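Local coordinates for protein homoaconitase small subunit (Methanocaldococcus jannaschii, PDB 2PKP) that serves as the small subunit of a hydro-lyase that reversibly dehydrates (R)-homocitrate to cis-homoaconitate and hydrates this to homoisocitrate, at residues D12-D17 with A39-N44; G52-A57 with D114-D119; I101-N106 with E123-T128; D108-G113 with K132-E137. All blocks are in the same frame, centred on the assembly; numbering follows the deposited sequence.

Interaction 1: D12-D17 with A39-N44. With ZN (zinc ion), chain B.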
loop_
_atom_site.group_PDB
_atom_site.type_symbol
_atom_site.label_atom_id
_atom_site.label_comp_id
_atom_site.label_asym_id
_atom_site.label_seq_id
_atom_site.Cartn_x
_atom_site.Cartn_y
_atom_site.Cartn_z
ATOM N N ASP A 12 -1.340 -13.643 -22.721
ATOM C CA ASP A 12 -2.326 -12.791 -23.379
ATOM C C ASP A 12 -3.757 -13.188 -23.047
ATOM O O ASP A 12 -4.033 -14.311 -22.625
ATOM C CB ASP A 12 -2.167 -12.843 -24.908
ATOM C CG ASP A 12 -0.839 -12.290 -25.388
ATOM O OD1 ASP A 12 -0.407 -11.233 -24.883
ATOM O OD2 ASP A 12 -0.233 -12.908 -26.289
ATOM N N ASP A 13 -4.656 -12.234 -23.242
ATOM C CA ASP A 13 -6.081 -12.424 -23.035
ATOM C C ASP A 13 -6.520 -13.032 -21.714
ATOM O O ASP A 13 -7.384 -13.911 -21.692
ATOM C CB ASP A 13 -6.656 -13.261 -24.181
ATOM C CG ASP A 13 -8.148 -13.072 -24.338
ATOM O OD1 ASP A 13 -8.572 -11.904 -24.457
ATOM O OD2 ASP A 13 -8.893 -14.075 -24.345
ATOM N N VAL A 14 -5.934 -12.577 -20.611
ATOM C CA VAL A 14 -6.336 -13.075 -19.302
ATOM C C VAL A 14 -7.662 -12.390 -18.980
ATOM O O VAL A 14 -7.682 -11.226 -18.573
ATOM C CB VAL A 14 -5.311 -12.708 -18.229
ATOM C CG1 VAL A 14 -5.800 -13.183 -16.878
ATOM C CG2 VAL A 14 -3.963 -13.324 -18.567
ATOM N N ASP A 15 -8.769 -13.108 -19.160
ATOM C CA ASP A 15 -10.094 -12.526 -18.933
ATOM C C ASP A 15 -10.581 -12.538 -17.495
ATOM O O ASP A 15 -9.985 -13.170 -16.628
ATOM C CB ASP A 15 -11.140 -13.208 -19.829
ATOM C CG ASP A 15 -11.345 -14.673 -19.485
ATOM O OD1 ASP A 15 -11.709 -14.982 -18.329
ATOM O OD2 ASP A 15 -11.147 -15.517 -20.380
ATOM N N THR A 16 -11.682 -11.831 -17.258
ATOM C CA THR A 16 -12.270 -11.727 -15.929
ATOM C C THR A 16 -12.567 -13.070 -15.267
ATOM O O THR A 16 -12.452 -13.193 -14.048
ATOM C CB THR A 16 -13.567 -10.890 -15.959
ATOM O OG1 THR A 16 -14.447 -11.401 -16.966
ATOM C CG2 THR A 16 -13.250 -9.426 -16.258
ATOM N N ASP A 17 -12.943 -14.074 -16.056
ATOM C CA ASP A 17 -13.236 -15.392 -15.489
ATOM C C ASP A 17 -11.978 -16.080 -14.986
ATOM O O ASP A 17 -12.021 -16.851 -14.030
ATOM C CB ASP A 17 -13.939 -16.280 -16.514
ATOM C CG ASP A 17 -15.391 -15.904 -16.695
ATOM O OD1 ASP A 17 -16.133 -15.921 -15.688
ATOM O OD2 ASP A 17 -15.788 -15.588 -17.835
ATOM N N ALA A 39 -7.432 -17.597 -9.924
ATOM C CA ALA A 39 -7.692 -19.029 -9.775
ATOM C C ALA A 39 -8.114 -19.672 -11.088
ATOM O O ALA A 39 -8.019 -20.887 -11.245
ATOM C CB ALA A 39 -8.764 -19.263 -8.716
ATOM N N GLY A 40 -8.571 -18.848 -12.028
ATOM C CA GLY A 40 -9.002 -19.348 -13.319
ATOM C C GLY A 40 -7.888 -19.937 -14.164
ATOM O O GLY A 40 -8.139 -20.800 -15.001
ATOM N N ILE A 41 -6.657 -19.473 -13.961
ATOM C CA ILE A 41 -5.532 -19.993 -14.726
ATOM C C ILE A 41 -4.390 -20.499 -13.852
ATOM O O ILE A 41 -3.577 -21.309 -14.297
ATOM C CB ILE A 41 -4.990 -18.944 -15.728
ATOM C CG1 ILE A 41 -4.803 -17.597 -15.040
ATOM C CG2 ILE A 41 -5.948 -18.810 -16.903
ATOM C CD1 ILE A 41 -4.286 -16.518 -15.975
ATOM N N ASP A 42 -4.326 -20.030 -12.610
ATOM C CA ASP A 42 -3.287 -20.482 -11.692
ATOM C C ASP A 42 -3.841 -20.661 -10.285
ATOM O O ASP A 42 -3.936 -19.712 -9.516
ATOM C CB ASP A 42 -2.118 -19.500 -11.669
ATOM C CG ASP A 42 -1.004 -19.955 -10.747
ATOM O OD1 ASP A 42 -0.992 -21.150 -10.370
ATOM O OD2 ASP A 42 -0.137 -19.123 -10.403
ATOM N N GLU A 43 -4.203 -21.896 -9.959
ATOM C CA GLU A 43 -4.769 -22.218 -8.654
ATOM C C GLU A 43 -3.795 -21.992 -7.504
ATOM O O GLU A 43 -4.183 -22.024 -6.339
ATOM C CB GLU A 43 -5.243 -23.674 -8.630
ATOM C CG GLU A 43 -4.131 -24.698 -8.846
ATOM C CD GLU A 43 -3.661 -24.769 -10.291
ATOM O OE1 GLU A 43 -2.706 -25.525 -10.568
ATOM O OE2 GLU A 43 -4.251 -24.077 -11.151
ATOM N N ASN A 44 -2.530 -21.764 -7.827
ATOM C CA ASN A 44 -1.525 -21.546 -6.796
ATOM C C ASN A 44 -1.277 -20.063 -6.490
ATOM O O ASN A 44 -0.629 -19.737 -5.496
ATOM C CB ASN A 44 -0.213 -22.214 -7.214
ATOM C CG ASN A 44 -0.350 -23.723 -7.395
ATOM O OD1 ASN A 44 0.476 -24.355 -8.057
ATOM N ND2 ASN A 44 -1.386 -24.308 -6.798
HETATM ZN ZN ZN B . -10.604 -12.266 -24.377
HETATM O O HOH W 1 -11.370 -13.701 -23.275
#
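Asp13 OD1, gripped by the zinc ion at 2.1 Å and by Asn60 ND2, sits one residue before Val14, whose methyls meet Ile41 in this loop-to-loop contact of the aconitase swivel-type domain. The zinc ion also takes Asp13 OD2, at 2.5 Å, so the carboxylate chelates it through both oxygens; a water and Cys63 complete the ligands. Val14 turns in the other direction, CG1 3.8 Å from Ile41 CD1, with CG2 only slightly farther from the same methyl. The two side chains cross at about a right angle. Ile41 CG1 lies between its own N and carbonyl carbon (chi1 48°), and the extended chain beyond it carries CD1 to the valine fork. Met38, Phe61 and Ile19 also touch Val14, which is buried, whereas Ile41 leans on Phe10 and Ala18 and remains largely exposed. Farther along, Asp15 N-caps helix 16-19: OD1 accepts from Ala18 N and, weakly, from Asp17 N. Gly40, backbone-bonded to Ala18, passes Asp17 with its CA 4.0 Å from Asp17 O. Asp42 caps the turn toward helix 45-48, with Asn44 N reaching Asp42 OD1 at 3.0 Å from above the carboxylate plane, 64° out of it.

Interaction 2: G52-A57 with D114-D119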
loop_
_atom_site.group_PDB
_atom_site.type_symbol
_atom_site.label_atom_id
_atom_site.label_comp_id
_atom_site.label_asym_id
_atom_site.label_seq_id
_atom_site.Cartn_x
_atom_site.Cartn_y
_atom_site.Cartn_z
ATOM N N GLY A 52 1.979 -6.207 -1.871
ATOM C CA GLY A 52 3.065 -5.456 -2.471
ATOM C C GLY A 52 3.525 -6.023 -3.801
ATOM O O GLY A 52 4.276 -5.378 -4.528
ATOM N N ASP A 53 3.086 -7.235 -4.118
ATOM C CA ASP A 53 3.463 -7.861 -5.378
ATOM C C ASP A 53 2.755 -7.211 -6.560
ATOM O O ASP A 53 1.874 -6.364 -6.391
ATOM C CB ASP A 53 3.160 -9.360 -5.351
ATOM C CG ASP A 53 4.187 -10.142 -4.563
ATOM O OD1 ASP A 53 5.213 -9.549 -4.166
ATOM O OD2 ASP A 53 3.975 -11.354 -4.355
ATOM N N VAL A 54 3.147 -7.622 -7.758
ATOM C CA VAL A 54 2.598 -7.058 -8.980
ATOM C C VAL A 54 2.245 -8.139 -9.995
ATOM O O VAL A 54 2.995 -9.093 -10.188
ATOM C CB VAL A 54 3.632 -6.083 -9.620
ATOM C CG1 VAL A 54 3.092 -5.494 -10.908
ATOM C CG2 VAL A 54 3.981 -4.980 -8.624
ATOM N N ILE A 55 1.093 -7.986 -10.635
ATOM C CA ILE A 55 0.675 -8.929 -11.661
ATOM C C ILE A 55 1.189 -8.351 -12.965
ATOM O O ILE A 55 1.043 -7.157 -13.223
ATOM C CB ILE A 55 -0.860 -9.053 -11.756
ATOM C CG1 ILE A 55 -1.408 -9.802 -10.536
ATOM C CG2 ILE A 55 -1.232 -9.776 -13.050
ATOM C CD1 ILE A 55 -2.917 -9.850 -10.482
ATOM N N VAL A 56 1.806 -9.197 -13.773
ATOM C CA VAL A 56 2.347 -8.781 -15.057
ATOM C C VAL A 56 1.703 -9.662 -16.128
ATOM O O VAL A 56 1.682 -10.888 -15.998
ATOM C CB VAL A 56 3.886 -8.935 -15.054
ATOM C CG1 VAL A 56 4.466 -8.554 -16.414
ATOM C CG2 VAL A 56 4.479 -8.056 -13.949
ATOM N N ALA A 57 1.154 -9.049 -17.172
ATOM C CA ALA A 57 0.497 -9.829 -18.215
ATOM C C ALA A 57 0.749 -9.329 -19.628
ATOM O O ALA A 57 1.390 -8.295 -19.842
ATOM C CB ALA A 57 -1.000 -9.886 -17.951
ATOM N N ASP A 114 10.512 -12.062 -11.349
ATOM C CA ASP A 114 11.429 -10.918 -11.354
ATOM C C ASP A 114 11.001 -9.956 -10.256
ATOM O O ASP A 114 9.835 -9.929 -9.864
ATOM C CB ASP A 114 11.391 -10.149 -12.686
ATOM C CG ASP A 114 12.209 -10.816 -13.789
ATOM O OD1 ASP A 114 13.120 -11.611 -13.478
ATOM O OD2 ASP A 114 11.949 -10.524 -14.971
ATOM N N ILE A 115 11.951 -9.184 -9.738
ATOM C CA ILE A 115 11.625 -8.180 -8.737
ATOM C C ILE A 115 11.527 -6.896 -9.560
ATOM O O ILE A 115 12.498 -6.500 -10.213
ATOM C CB ILE A 115 12.739 -8.039 -7.682
ATOM C CG1 ILE A 115 12.941 -9.378 -6.964
ATOM C CG2 ILE A 115 12.376 -6.928 -6.689
ATOM C CD1 ILE A 115 11.686 -9.927 -6.313
ATOM N N VAL A 116 10.360 -6.263 -9.557
ATOM C CA VAL A 116 10.171 -5.049 -10.338
ATOM C C VAL A 116 9.928 -3.838 -9.460
ATOM O O VAL A 116 9.299 -3.929 -8.406
ATOM C CB VAL A 116 8.992 -5.186 -11.340
ATOM C CG1 VAL A 116 9.281 -6.310 -12.328
ATOM C CG2 VAL A 116 7.680 -5.443 -10.601
ATOM N N GLU A 117 10.443 -2.702 -9.906
ATOM C CA GLU A 117 10.300 -1.451 -9.177
ATOM C C GLU A 117 9.665 -0.458 -10.136
ATOM O O GLU A 117 10.310 0.006 -11.083
ATOM C CB GLU A 117 11.680 -0.957 -8.723
ATOM C CG GLU A 117 11.649 0.113 -7.659
ATOM C CD GLU A 117 13.038 0.528 -7.213
ATOM O OE1 GLU A 117 13.864 -0.356 -6.882
ATOM O OE2 GLU A 117 13.301 1.744 -7.191
ATOM N N ILE A 118 8.393 -0.155 -9.903
ATOM C CA ILE A 118 7.658 0.777 -10.744
ATOM C C ILE A 118 7.745 2.186 -10.171
ATOM O O ILE A 118 7.253 2.442 -9.070
ATOM C CB ILE A 118 6.170 0.392 -10.827
ATOM C CG1 ILE A 118 6.030 -1.052 -11.318
ATOM C CG2 ILE A 118 5.433 1.352 -11.759
ATOM C CD1 ILE A 118 4.618 -1.606 -11.170
ATOM N N ASP A 119 8.377 3.096 -10.911
ATOM C CA ASP A 119 8.497 4.480 -10.466
ATOM C C ASP A 119 7.458 5.260 -11.257
ATOM O O ASP A 119 7.654 5.545 -12.438
ATOM C CB ASP A 119 9.893 5.030 -10.758
ATOM C CG ASP A 119 10.127 6.400 -10.135
ATOM O OD1 ASP A 119 9.234 7.264 -10.220
ATOM O OD2 ASP A 119 11.211 6.613 -9.563
#
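Val54 meets both Val116 and Ile118 across strand 2-9 of the sheet, without any hydrogen bond between the two segments. Its CB lies 4.2 Å from Val116 CG2, and its CG1 makes a separate contact with Ile118 CD1, again at 4.2 Å. In the second pair the side chains reach toward each other tip to tip. Ile118 manages this by an extended end: CG1 is anti to the carbonyl carbon (chi1 -56°), and chi2 near 169° sends CD1 straight out toward strand 54-57. The CB atoms of all three residues point at the opposite segment. Strand 2-9 runs between the two strands in the sheet, parallel to 54-57 and antiparallel to 115-119, yet the CA atoms of Val54 and Val116 are only 8.0 Å apart, consistent with the strong curl of a barrel-like sheet.

Around this first shell, Ile83 touches both Val54 and Ile118, Ala81 adds to Ile118, and Ile125 lies against Val116 and Ile118. Farther out, backbone bonds from Val54 to Arg6 and His8 fix its strand, and Asp53 OD1 accepts from Arg6 N. Glu117 points away from the contact, and its carboxylate forms salt bridges with Lys4 of its own chain and with Lys4 of the second subunit. The strand thus divides its chemistry: charge is paired at Glu117, where the other subunit comes in, while the face turned to Val54 offers buried methyl groups, so cohesion between the segments rests on van der Waals packing and the exclusion of water.

Interaction 3: I101-N106 with E123-T128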
loop_
_atom_site.group_PDB
_atom_site.type_symbol
_atom_site.label_atom_id
_atom_site.label_comp_id
_atom_site.label_asym_id
_atom_site.label_seq_id
_atom_site.Cartn_x
_atom_site.Cartn_y
_atom_site.Cartn_z
ATOM N N ILE A 101 -3.796 0.466 -9.982
ATOM C CA ILE A 101 -3.064 1.115 -11.069
ATOM C C ILE A 101 -2.713 0.261 -12.286
ATOM O O ILE A 101 -1.935 -0.689 -12.201
ATOM C CB ILE A 101 -1.753 1.740 -10.542
ATOM C CG1 ILE A 101 -2.060 2.681 -9.375
ATOM C CG2 ILE A 101 -1.055 2.512 -11.663
ATOM C CD1 ILE A 101 -0.829 3.085 -8.574
ATOM N N PRO A 102 -3.280 0.604 -13.446
ATOM C CA PRO A 102 -3.000 -0.144 -14.669
ATOM C C PRO A 102 -1.803 0.527 -15.341
ATOM O O PRO A 102 -1.846 1.719 -15.661
ATOM C CB PRO A 102 -4.276 0.026 -15.496
ATOM C CG PRO A 102 -5.241 0.808 -14.589
ATOM C CD PRO A 102 -4.344 1.586 -13.683
ATOM N N ILE A 103 -0.738 -0.236 -15.545
ATOM C CA ILE A 103 0.467 0.284 -16.172
ATOM C C ILE A 103 0.721 -0.434 -17.499
ATOM O O ILE A 103 0.659 -1.660 -17.563
ATOM C CB ILE A 103 1.665 0.098 -15.227
ATOM C CG1 ILE A 103 1.466 0.984 -13.993
ATOM C CG2 ILE A 103 2.968 0.420 -15.945
ATOM C CD1 ILE A 103 2.387 0.666 -12.865
ATOM N N ILE A 104 0.984 0.334 -18.553
ATOM C CA ILE A 104 1.257 -0.235 -19.876
ATOM C C ILE A 104 2.759 -0.296 -20.139
ATOM O O ILE A 104 3.469 0.678 -19.914
ATOM C CB ILE A 104 0.586 0.606 -20.988
ATOM C CG1 ILE A 104 -0.936 0.520 -20.840
ATOM C CG2 ILE A 104 1.022 0.109 -22.381
ATOM C CD1 ILE A 104 -1.698 1.365 -21.850
ATOM N N ALA A 105 3.236 -1.449 -20.603
ATOM C CA ALA A 105 4.657 -1.640 -20.903
ATOM C C ALA A 105 4.865 -2.907 -21.723
ATOM O O ALA A 105 3.956 -3.737 -21.841
ATOM C CB ALA A 105 5.461 -1.739 -19.602
ATOM N N ASN A 106 6.060 -3.060 -22.291
ATOM C CA ASN A 106 6.352 -4.264 -23.056
ATOM C C ASN A 106 6.717 -5.336 -22.037
ATOM O O ASN A 106 7.880 -5.473 -21.650
ATOM C CB ASN A 106 7.517 -4.050 -24.026
ATOM C CG ASN A 106 7.841 -5.307 -24.819
ATOM O OD1 ASN A 106 7.131 -6.318 -24.728
ATOM N ND2 ASN A 106 8.912 -5.255 -25.599
ATOM N N GLU A 123 8.018 7.088 -14.696
ATOM C CA GLU A 123 7.358 6.230 -15.671
ATOM C C GLU A 123 8.346 5.218 -16.248
ATOM O O GLU A 123 8.525 5.099 -17.463
ATOM C CB GLU A 123 6.732 7.059 -16.787
ATOM C CG GLU A 123 5.498 7.799 -16.335
ATOM C CD GLU A 123 4.739 8.405 -17.483
ATOM O OE1 GLU A 123 5.263 9.354 -18.099
ATOM O OE2 GLU A 123 3.624 7.924 -17.775
ATOM N N GLU A 124 8.991 4.502 -15.342
ATOM C CA GLU A 124 9.957 3.480 -15.695
ATOM C C GLU A 124 9.729 2.325 -14.751
ATOM O O GLU A 124 9.209 2.505 -13.649
ATOM C CB GLU A 124 11.389 3.963 -15.480
ATOM C CG GLU A 124 11.743 5.252 -16.158
ATOM C CD GLU A 124 13.199 5.597 -15.941
ATOM O OE1 GLU A 124 13.643 5.592 -14.771
ATOM O OE2 GLU A 124 13.897 5.866 -16.938
ATOM N N ILE A 125 10.127 1.142 -15.189
ATOM C CA ILE A 125 10.013 -0.050 -14.372
ATOM C C ILE A 125 11.411 -0.616 -14.325
ATOM O O ILE A 125 11.964 -0.975 -15.357
ATOM C CB ILE A 125 9.096 -1.102 -15.011
ATOM C CG1 ILE A 125 7.663 -0.571 -15.096
ATOM C CG2 ILE A 125 9.173 -2.393 -14.206
ATOM C CD1 ILE A 125 6.743 -1.424 -15.940
ATOM N N VAL A 126 11.996 -0.658 -13.137
ATOM C CA VAL A 126 13.326 -1.215 -12.987
ATOM C C VAL A 126 13.163 -2.695 -12.647
ATOM O O VAL A 126 12.467 -3.046 -11.694
ATOM C CB VAL A 126 14.112 -0.523 -11.837
ATOM C CG1 VAL A 126 15.527 -1.078 -11.760
ATOM C CG2 VAL A 126 14.143 0.975 -12.055
ATOM N N ILE A 127 13.783 -3.555 -13.446
ATOM C CA ILE A 127 13.748 -4.994 -13.218
ATOM C C ILE A 127 15.092 -5.224 -12.544
ATOM O O ILE A 127 16.086 -5.564 -13.190
ATOM C CB ILE A 127 13.655 -5.756 -14.554
ATOM C CG1 ILE A 127 12.524 -5.156 -15.399
ATOM C CG2 ILE A 127 13.391 -7.235 -14.292
ATOM C CD1 ILE A 127 12.378 -5.761 -16.773
ATOM N N THR A 128 15.099 -5.002 -11.232
ATOM C CA THR A 128 16.298 -5.086 -10.413
ATOM C C THR A 128 17.186 -6.309 -10.571
ATOM O O THR A 128 18.399 -6.169 -10.654
ATOM C CB THR A 128 15.946 -4.913 -8.917
ATOM O OG1 THR A 128 15.168 -6.030 -8.472
ATOM C CG2 THR A 128 15.139 -3.627 -8.713
#
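With CG1 anti to the carbonyl carbon (chi1 -65°) and chi2 at 169°, Ile125 stretches its CD1 methyl across to Ala105 and Ile103. That one methyl carries the contact. It lies 3.9 Å from Ala105 CB and 4.2 Å from Ile103 CG2, so the end of the isoleucine is received by a short side chain and by a branch methyl two residues earlier on the other segment. The CB atoms of all three residues point across the contact. The backbones stay well apart, the CA atoms of Ala105 and Ile125 being 8.6 Å from each other, and no hydrogen bond links the segments.

Entry into strand 124-127 is shaped by a G1 beta bulge: Glu123 and Glu124 both face Asp119, and Glu123 takes left-handed backbone angles. Glu123 OE2 makes a salt bridge with Lys140 and a hydrogen bond with Thr138 OG1, apart from the apolar contact. Ile125 and Ile103 are buried, and their surroundings continue the apolar character of the contact: Ile83 touches Ala105 and Ile125, while Ala81, Ile118 and Cys136 touch Ile103. Strand 101-104 pairs with strand 81-84 through Ile101 and Ile103, and strand 124-127 lies between 115-119 and 132-135. A backbone bond between Ile104 and Glu137 links segment 101-106 to the chain that follows from strand 132-135, bringing the two outermost strands of the sheet together as in a closing barrel, with Ile125 packed on the inside.

Interaction 4: D108-G113 with K132-E137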
loop_
_atom_site.group_PDB
_atom_site.type_symbol
_atom_site.label_atom_id
_atom_site.label_comp_id
_atom_site.label_asym_id
_atom_site.label_seq_id
_atom_site.Cartn_x
_atom_site.Cartn_y
_atom_site.Cartn_z
ATOM N N ASP A 108 7.176 -8.358 -22.318
ATOM C CA ASP A 108 8.023 -9.467 -22.760
ATOM C C ASP A 108 9.373 -9.289 -22.039
ATOM O O ASP A 108 10.150 -10.230 -21.906
ATOM C CB ASP A 108 8.262 -9.438 -24.280
ATOM C CG ASP A 108 7.009 -9.758 -25.090
ATOM O OD1 ASP A 108 6.073 -10.386 -24.550
ATOM O OD2 ASP A 108 6.973 -9.390 -26.285
ATOM N N GLU A 109 9.628 -8.070 -21.564
ATOM C CA GLU A 109 10.871 -7.749 -20.869
ATOM C C GLU A 109 10.868 -8.234 -19.428
ATOM O O GLU A 109 11.895 -8.188 -18.752
ATOM C CB GLU A 109 11.110 -6.232 -20.870
ATOM C CG GLU A 109 11.254 -5.594 -22.248
ATOM C CD GLU A 109 12.544 -5.980 -22.969
ATOM O OE1 GLU A 109 13.420 -6.611 -22.348
ATOM O OE2 GLU A 109 12.686 -5.636 -24.161
ATOM N N ILE A 110 9.714 -8.691 -18.957
ATOM C CA ILE A 110 9.582 -9.156 -17.583
ATOM C C ILE A 110 9.278 -10.648 -17.492
ATOM O O ILE A 110 8.415 -11.162 -18.210
ATOM C CB ILE A 110 8.471 -8.375 -16.851
ATOM C CG1 ILE A 110 8.736 -6.866 -16.964
ATOM C CG2 ILE A 110 8.408 -8.807 -15.392
ATOM C CD1 ILE A 110 7.584 -5.994 -16.472
ATOM N N LYS A 111 9.987 -11.332 -16.599
ATOM C CA LYS A 111 9.806 -12.763 -16.406
ATOM C C LYS A 111 9.166 -13.025 -15.059
ATOM O O LYS A 111 9.285 -12.212 -14.143
ATOM C CB LYS A 111 11.152 -13.489 -16.474
ATOM C CG LYS A 111 11.847 -13.390 -17.819
ATOM C CD LYS A 111 11.027 -14.070 -18.902
ATOM C CE LYS A 111 11.766 -14.076 -20.238
ATOM N NZ LYS A 111 11.027 -14.857 -21.282
ATOM N N ASP A 112 8.493 -14.165 -14.940
ATOM C CA ASP A 112 7.841 -14.526 -13.692
ATOM C C ASP A 112 8.899 -14.580 -12.604
ATOM O O ASP A 112 10.001 -15.077 -12.833
ATOM C CB ASP A 112 7.159 -15.890 -13.818
ATOM C CG ASP A 112 6.322 -16.228 -12.608
ATOM O OD1 ASP A 112 5.375 -15.471 -12.311
ATOM O OD2 ASP A 112 6.612 -17.248 -11.946
ATOM N N GLY A 113 8.572 -14.046 -11.430
ATOM C CA GLY A 113 9.520 -14.052 -10.331
ATOM C C GLY A 113 10.505 -12.894 -10.311
ATOM O O GLY A 113 11.276 -12.759 -9.357
ATOM N N LYS A 132 18.153 -3.977 -15.743
ATOM C CA LYS A 132 17.576 -3.247 -16.851
ATOM C C LYS A 132 16.328 -2.492 -16.416
ATOM O O LYS A 132 15.669 -2.849 -15.438
ATOM C CB LYS A 132 17.258 -4.177 -18.024
ATOM C CG LYS A 132 16.249 -5.275 -17.758
ATOM C CD LYS A 132 15.946 -6.000 -19.073
ATOM C CE LYS A 132 14.930 -7.106 -18.906
ATOM N NZ LYS A 132 14.645 -7.749 -20.220
ATOM N N THR A 133 16.029 -1.432 -17.151
ATOM C CA THR A 133 14.881 -0.592 -16.877
ATOM C C THR A 133 14.130 -0.394 -18.182
ATOM O O THR A 133 14.747 -0.203 -19.229
ATOM C CB THR A 133 15.346 0.769 -16.344
ATOM O OG1 THR A 133 16.144 0.558 -15.177
ATOM C CG2 THR A 133 14.154 1.664 -15.994
ATOM N N ILE A 134 12.805 -0.467 -18.132
ATOM C CA ILE A 134 12.006 -0.265 -19.331
ATOM C C ILE A 134 11.020 0.868 -19.100
ATOM O O ILE A 134 10.642 1.156 -17.962
ATOM C CB ILE A 134 11.222 -1.541 -19.732
ATOM C CG1 ILE A 134 10.179 -1.882 -18.664
ATOM C CG2 ILE A 134 12.190 -2.714 -19.915
ATOM C CD1 ILE A 134 9.380 -3.157 -18.967
ATOM N N LYS A 135 10.625 1.535 -20.178
ATOM C CA LYS A 135 9.665 2.617 -20.055
ATOM C C LYS A 135 8.269 2.029 -19.914
ATOM O O LYS A 135 8.007 0.907 -20.353
ATOM C CB LYS A 135 9.694 3.523 -21.291
ATOM C CG LYS A 135 10.954 4.362 -21.415
ATOM C CD LYS A 135 10.846 5.340 -22.570
ATOM C CE LYS A 135 12.074 6.229 -22.664
ATOM N NZ LYS A 135 12.005 7.082 -23.880
ATOM N N CYS A 136 7.379 2.792 -19.289
ATOM C CA CYS A 136 5.997 2.377 -19.129
ATOM C C CYS A 136 5.142 3.628 -19.266
ATOM O O CYS A 136 5.653 4.748 -19.286
ATOM C CB CYS A 136 5.751 1.722 -17.760
ATOM S SG CYS A 136 5.925 2.806 -16.305
ATOM N N GLU A 137 3.842 3.426 -19.384
ATOM C CA GLU A 137 2.917 4.530 -19.497
ATOM C C GLU A 137 1.920 4.390 -18.364
ATOM O O GLU A 137 1.249 3.358 -18.232
ATOM C CB GLU A 137 2.198 4.495 -20.845
ATOM C CG GLU A 137 0.985 5.414 -20.907
ATOM C CD GLU A 137 0.458 5.597 -22.316
ATOM O OE1 GLU A 137 0.317 4.585 -23.033
ATOM O OE2 GLU A 137 0.179 6.756 -22.704
#
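The chain leaves a short 3-10 turn at Glu109 and passes strand 132-135 with the CA atoms of Glu109 and Ile134 7.7 Å apart, too far for the two backbones to pair. Side chains make the link instead. Lys132 NZ forms a salt bridge with Glu109 OE1 at 2.7 Å, approaching nearly along the C-O axis of that oxygen, and makes a second, weak bond to Glu109 O at 3.1 Å. One ammonium group is therefore held by both the side chain and the main chain of the same residue. Lys132 has CG in the crowded position between N and carbonyl carbon (chi1 62°), after which its chain runs fully extended to the loop; Glu109 bends at chi2 (-70°), which turns its carboxylate back toward the lysine.

Beside this polar pair, Ile134 CG2 lies 3.8 Å from Glu109 CB, so the aliphatic root of the glutamate packs on the strand. Ile134 CD1 meets Ile110 CD1 at 4.2 Å, the two side chains crossing at about a right angle, and Ile127 touches both Ile110 and Lys132. A methionine in place of Lys132 would probably leave the Glu109 carboxylate without its charged mate and free to turn toward solvent.

The loop is tied elsewhere through Asp108 to Lys85, through Ile110 O and Asp112 OD1 to Lys9, and through the Gly113 backbone to Ala7. Here, then, is a connecting loop between strands 101-104 and 115-119 that packs on strand 132-135, consistent with a loop closing over a barrel-like sheet, its apolar contacts flanked by a partly exposed ion pair.

Interactions 2, 3 and 4 form one continuous cluster, their centres 6 to 9 Å apart, whereas the centre of interaction 1 lies about 18 to 21 Å from theirs. Interaction 1 closes first along the chain; the segments of the other three then alternate, as expected where distant strands are woven into one curved sheet. Strands 115-119, 124-127 and 132-135 run side by side in it, with backbone bonds such as Ile125 N to Ile134 O, and Ile110 of interaction 4 packs on Val56 and Val116 of interaction 2. The curved sheet thus unites three contacts, interactions 2 and 3 buried and interaction 4 nearer the surface, while interaction 1 links the zinc-bearing loop to the loop before helix 45-48.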